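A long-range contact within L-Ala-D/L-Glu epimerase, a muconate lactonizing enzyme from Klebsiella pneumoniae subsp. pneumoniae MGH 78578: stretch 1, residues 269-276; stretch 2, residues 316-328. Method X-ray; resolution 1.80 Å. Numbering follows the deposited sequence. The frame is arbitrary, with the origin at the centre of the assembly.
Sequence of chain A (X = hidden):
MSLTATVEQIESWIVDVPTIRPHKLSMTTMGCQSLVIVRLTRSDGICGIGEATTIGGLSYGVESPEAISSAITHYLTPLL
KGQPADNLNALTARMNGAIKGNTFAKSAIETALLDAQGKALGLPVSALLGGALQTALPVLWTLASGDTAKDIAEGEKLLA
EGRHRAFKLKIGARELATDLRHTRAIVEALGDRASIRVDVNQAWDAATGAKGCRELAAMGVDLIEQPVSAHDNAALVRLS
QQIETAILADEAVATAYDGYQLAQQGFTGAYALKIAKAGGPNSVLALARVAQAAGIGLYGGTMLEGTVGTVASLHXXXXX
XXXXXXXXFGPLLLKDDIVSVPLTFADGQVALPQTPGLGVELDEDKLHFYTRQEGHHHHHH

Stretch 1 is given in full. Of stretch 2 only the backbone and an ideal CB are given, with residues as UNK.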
# COMPACT_ATOMS: atom_id res chain seq x y z
N GLY A 269 0.53 3.91 -19.86
CA GLY A 269 0.98 4.57 -21.07
C GLY A 269 1.22 3.52 -22.14
O GLY A 269 0.37 2.67 -22.38
N ALA A 270 2.39 3.56 -22.77
CA ALA A 270 2.71 2.61 -23.82
C ALA A 270 4.14 2.08 -23.73
O ALA A 270 4.98 2.67 -23.05
CB ALA A 270 2.47 3.25 -25.19
N TYR A 271 4.38 0.97 -24.42
CA TYR A 271 5.71 0.36 -24.47
C TYR A 271 6.29 0.43 -25.89
O TYR A 271 5.59 0.18 -26.88
CB TYR A 271 5.67 -1.12 -24.06
CG TYR A 271 5.41 -1.42 -22.60
CD1 TYR A 271 5.54 -0.44 -21.62
CD2 TYR A 271 5.10 -2.72 -22.20
CE1 TYR A 271 5.37 -0.74 -20.27
CE2 TYR A 271 4.92 -3.04 -20.85
CZ TYR A 271 5.06 -2.04 -19.90
OH TYR A 271 4.88 -2.35 -18.57
N ALA A 272 7.58 0.75 -25.97
CA ALA A 272 8.27 0.80 -27.25
C ALA A 272 8.81 -0.61 -27.50
O ALA A 272 9.88 -0.96 -27.01
CB ALA A 272 9.43 1.80 -27.20
N LEU A 273 8.06 -1.41 -28.25
CA LEU A 273 8.49 -2.77 -28.56
C LEU A 273 9.67 -2.71 -29.53
O LEU A 273 9.66 -1.93 -30.48
CB LEU A 273 7.36 -3.57 -29.21
CG LEU A 273 6.00 -3.64 -28.51
CD1 LEU A 273 4.99 -4.37 -29.40
CD2 LEU A 273 6.15 -4.37 -27.18
N LYS A 274 10.70 -3.53 -29.29
CA LYS A 274 11.86 -3.60 -30.18
C LYS A 274 12.33 -5.05 -30.19
O LYS A 274 12.55 -5.64 -29.13
CB LYS A 274 12.99 -2.68 -29.69
CG LYS A 274 12.64 -1.19 -29.75
CD LYS A 274 13.83 -0.31 -29.41
CE LYS A 274 13.46 1.18 -29.48
NZ LYS A 274 14.63 2.04 -29.19
N ILE A 275 12.50 -5.63 -31.37
CA ILE A 275 12.93 -7.02 -31.42
C ILE A 275 14.30 -7.22 -30.78
O ILE A 275 14.53 -8.26 -30.14
CB ILE A 275 12.91 -7.59 -32.88
CG1 ILE A 275 13.96 -6.91 -33.75
CG2 ILE A 275 11.52 -7.42 -33.48
CD1 ILE A 275 14.04 -7.52 -35.17
N ALA A 276 15.18 -6.23 -30.91
CA ALA A 276 16.53 -6.32 -30.34
C ALA A 276 16.53 -6.42 -28.82
O ALA A 276 17.36 -7.12 -28.23
CB ALA A 276 17.37 -5.11 -30.78
N UNK A 316 6.50 -8.62 -37.28
CA UNK A 316 5.96 -8.76 -35.93
C UNK A 316 4.93 -7.66 -35.66
O UNK A 316 3.84 -7.94 -35.16
CB UNK A 316 7.08 -8.71 -34.89
N UNK A 317 5.27 -6.42 -36.00
CA UNK A 317 4.37 -5.29 -35.78
C UNK A 317 3.03 -5.46 -36.51
O UNK A 317 1.99 -5.02 -36.03
CB UNK A 317 5.05 -3.99 -36.23
N UNK A 318 3.07 -6.11 -37.68
CA UNK A 318 1.87 -6.31 -38.49
C UNK A 318 0.81 -7.16 -37.81
O UNK A 318 -0.37 -7.07 -38.13
CB UNK A 318 2.25 -6.96 -39.82
N UNK A 319 1.23 -8.01 -36.88
CA UNK A 319 0.28 -8.88 -36.21
C UNK A 319 -0.38 -8.22 -35.00
O UNK A 319 -1.25 -8.82 -34.37
CB UNK A 319 0.98 -10.17 -35.78
N UNK A 320 0.01 -6.99 -34.70
CA UNK A 320 -0.51 -6.31 -33.51
C UNK A 320 -1.17 -4.96 -33.75
O UNK A 320 -0.87 -4.27 -34.72
CB UNK A 320 0.63 -6.11 -32.51
N UNK A 321 -2.09 -4.56 -32.85
CA UNK A 321 -2.76 -3.26 -32.97
C UNK A 321 -1.78 -2.25 -32.36
O UNK A 321 -1.57 -2.25 -31.15
CB UNK A 321 -4.12 -3.24 -32.27
N UNK A 322 -1.16 -1.41 -33.18
CA UNK A 322 -0.20 -0.45 -32.65
C UNK A 322 -0.80 0.95 -32.61
O UNK A 322 -0.79 1.67 -33.61
CB UNK A 322 1.08 -0.45 -33.49
N UNK A 323 -1.31 1.34 -31.45
CA UNK A 323 -1.93 2.64 -31.29
C UNK A 323 -0.99 3.79 -31.65
O UNK A 323 -1.41 4.78 -32.25
CB UNK A 323 -2.42 2.80 -29.85
N UNK A 324 0.28 3.67 -31.28
CA UNK A 324 1.23 4.73 -31.55
C UNK A 324 2.05 4.61 -32.84
O UNK A 324 3.02 5.34 -33.03
CB UNK A 324 2.20 4.82 -30.37
N UNK A 325 1.66 3.69 -33.71
CA UNK A 325 2.37 3.51 -34.97
C UNK A 325 3.75 2.90 -34.80
O UNK A 325 4.00 2.18 -33.83
CB UNK A 325 2.50 4.86 -35.69
N UNK A 326 4.65 3.18 -35.74
CA UNK A 326 6.01 2.66 -35.68
C UNK A 326 7.02 3.72 -36.11
O UNK A 326 6.65 4.75 -36.68
CB UNK A 326 6.14 1.42 -36.56
N UNK A 327 8.29 3.45 -35.83
CA UNK A 327 9.38 4.34 -36.20
C UNK A 327 10.38 3.55 -37.05
O UNK A 327 11.60 3.68 -36.89
CB UNK A 327 10.05 4.93 -34.96
N UNK A 328 9.87 2.73 -37.97
CA UNK A 328 10.75 1.92 -38.81
C UNK A 328 11.28 2.62 -40.07
O UNK A 328 11.05 2.17 -41.20
CB UNK A 328 10.00 0.65 -39.23

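Position 316 sits in a helical backbone, and its CB points toward stretch 1, where the ideal CB lies 4.8 Å from Ile-275 CG2. A small or modest apolar group would suit that approach. The deposited residue is Ala-316, which stops short of close contact; its carbonyl O accepts from the backbone N of position 319, 3.1 Å away.

Position 317 is also helical. Its CB points sideways, 7.4 Å from Leu-273 CB, yet ahead lie that CB, the same residue's carbonyl O and the backbone turning into the helix after Lys-274. To cover that ground a side chain must be long, and a leucine or methionine could reach only part of the way; a large aromatic suits better. It is Trp-317, with chi1 m, whose six-membered ring carries the contact: CH2 comes within 3.4 Å of Leu-273 CB and 4.2 Å of Ile-275 CG2, while CZ2 lies 3.2 Å from Leu-273 O. The ring meets this backbone obliquely. Its NE1 makes a weak hydrogen bond to the side chain of position 328.

Positions 318 and 319 are out of reach, in a type I turn running from 317 to 320, and many polar residues would serve. They are Ser-318 and Thr-319; Thr-319 OG1 donates to Ala-316 O at 2.8 Å, tying it back to the helix before the turn.

At 320 the backbone is extended and CB points toward stretch 1, but too far off for a small residue to touch. The methyls of Leu-273 invite a branched or flexible apolar chain. Leu-320 answers, its CD1 3.8 Å from Leu-273 CD1.

Position 321, out of reach, has a phi of -83° that admits proline among many others; it is Pro-321. At 322 CB points sideways, and only a longer chain would draw nearer. Leu-322 does so, but its CD2 stays 4.5 Å from Leu-273 CD1.

Position 323 points toward stretch 1 without a partner within range, so a polar chain is as plausible as any. Gln-323 comes no nearer than OE1, 6.3 Å from Gly-269 O.

At 324 CB points toward stretch 1 and lies 5.4 Å from Ala-270 CB. That small methyl leaves room for a broad apolar group, aromatic or aliphatic. Trp-324 lays its indole obliquely against it, CD1 3.5 Å from Ala-270 CB.

Position 325 closes a second type I turn, begun at 322, and its positive phi favours glycine: Gly-325, whose N donates to Leu-322 O at 3.2 Å. Position 326 is out of reach and could be many things; it is Thr-326.

At 327 CB points toward stretch 1, and the extended Lys-274 offers a positive charge, so an acidic or neutral polar chain long enough to approach it would suit. Glu-327 brings OE2 to 4.3 Å from Lys-274 NZ, beyond a salt bridge. A water bridges the gap, accepting from Lys-274 NZ at 2.9 Å and donating to Glu-327 OE2 at 2.7 Å.

Position 328 points sideways, free of stretch 1; Met-328 SD accepts the weak hydrogen bond from Trp-317 NE1 at 3.3 Å.

Stretch 2, residues 316-328: AWSTLPLQWGTEM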
# COMPACT_ATOMS: atom_id res chain seq x y z
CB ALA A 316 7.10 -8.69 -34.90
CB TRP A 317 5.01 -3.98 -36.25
CG TRP A 317 6.31 -3.56 -35.57
CD1 TRP A 317 7.17 -2.58 -36.00
CD2 TRP A 317 6.90 -4.11 -34.38
NE1 TRP A 317 8.25 -2.49 -35.16
CE2 TRP A 317 8.11 -3.42 -34.16
CE3 TRP A 317 6.52 -5.13 -33.49
CZ2 TRP A 317 8.96 -3.71 -33.08
CZ3 TRP A 317 7.36 -5.42 -32.41
CH2 TRP A 317 8.57 -4.71 -32.22
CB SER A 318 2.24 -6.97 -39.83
OG SER A 318 2.48 -8.36 -39.67
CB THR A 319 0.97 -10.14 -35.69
OG1 THR A 319 1.81 -9.78 -34.58
CG2 THR A 319 1.82 -10.79 -36.78
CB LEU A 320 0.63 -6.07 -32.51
CG LEU A 320 1.50 -7.25 -32.09
CD1 LEU A 320 2.83 -6.74 -31.52
CD2 LEU A 320 0.73 -8.08 -31.07
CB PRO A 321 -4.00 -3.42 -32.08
CG PRO A 321 -4.15 -4.91 -31.90
CD PRO A 321 -2.73 -5.38 -31.81
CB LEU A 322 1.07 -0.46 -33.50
CG LEU A 322 1.78 -1.82 -33.63
CD1 LEU A 322 3.09 -1.63 -34.37
CD2 LEU A 322 2.05 -2.42 -32.25
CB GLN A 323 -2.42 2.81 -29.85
CG GLN A 323 -2.97 4.20 -29.53
CD GLN A 323 -3.54 4.32 -28.12
OE1 GLN A 323 -3.50 3.36 -27.33
NE2 GLN A 323 -4.07 5.49 -27.79
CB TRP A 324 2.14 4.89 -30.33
CG TRP A 324 1.33 5.18 -29.10
CD1 TRP A 324 0.90 4.27 -28.17
CD2 TRP A 324 0.79 6.44 -28.70
NE1 TRP A 324 0.12 4.90 -27.22
CE2 TRP A 324 0.03 6.23 -27.53
CE3 TRP A 324 0.86 7.74 -29.24
CZ2 TRP A 324 -0.65 7.26 -26.88
CZ3 TRP A 324 0.18 8.77 -28.58
CH2 TRP A 324 -0.56 8.52 -27.41
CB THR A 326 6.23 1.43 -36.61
OG1 THR A 326 6.66 1.88 -37.90
CG2 THR A 326 4.93 0.63 -36.78
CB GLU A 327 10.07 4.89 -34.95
CG GLU A 327 10.38 3.83 -33.89
CD GLU A 327 11.15 4.39 -32.71
OE1 GLU A 327 10.92 5.56 -32.35
OE2 GLU A 327 11.98 3.65 -32.14
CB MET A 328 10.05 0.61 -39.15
CG MET A 328 10.52 -0.56 -38.24
SD MET A 328 10.32 -0.31 -36.47
CE MET A 328 11.31 0.73 -36.13
O HOH W 1 13.07 4.42 -29.76
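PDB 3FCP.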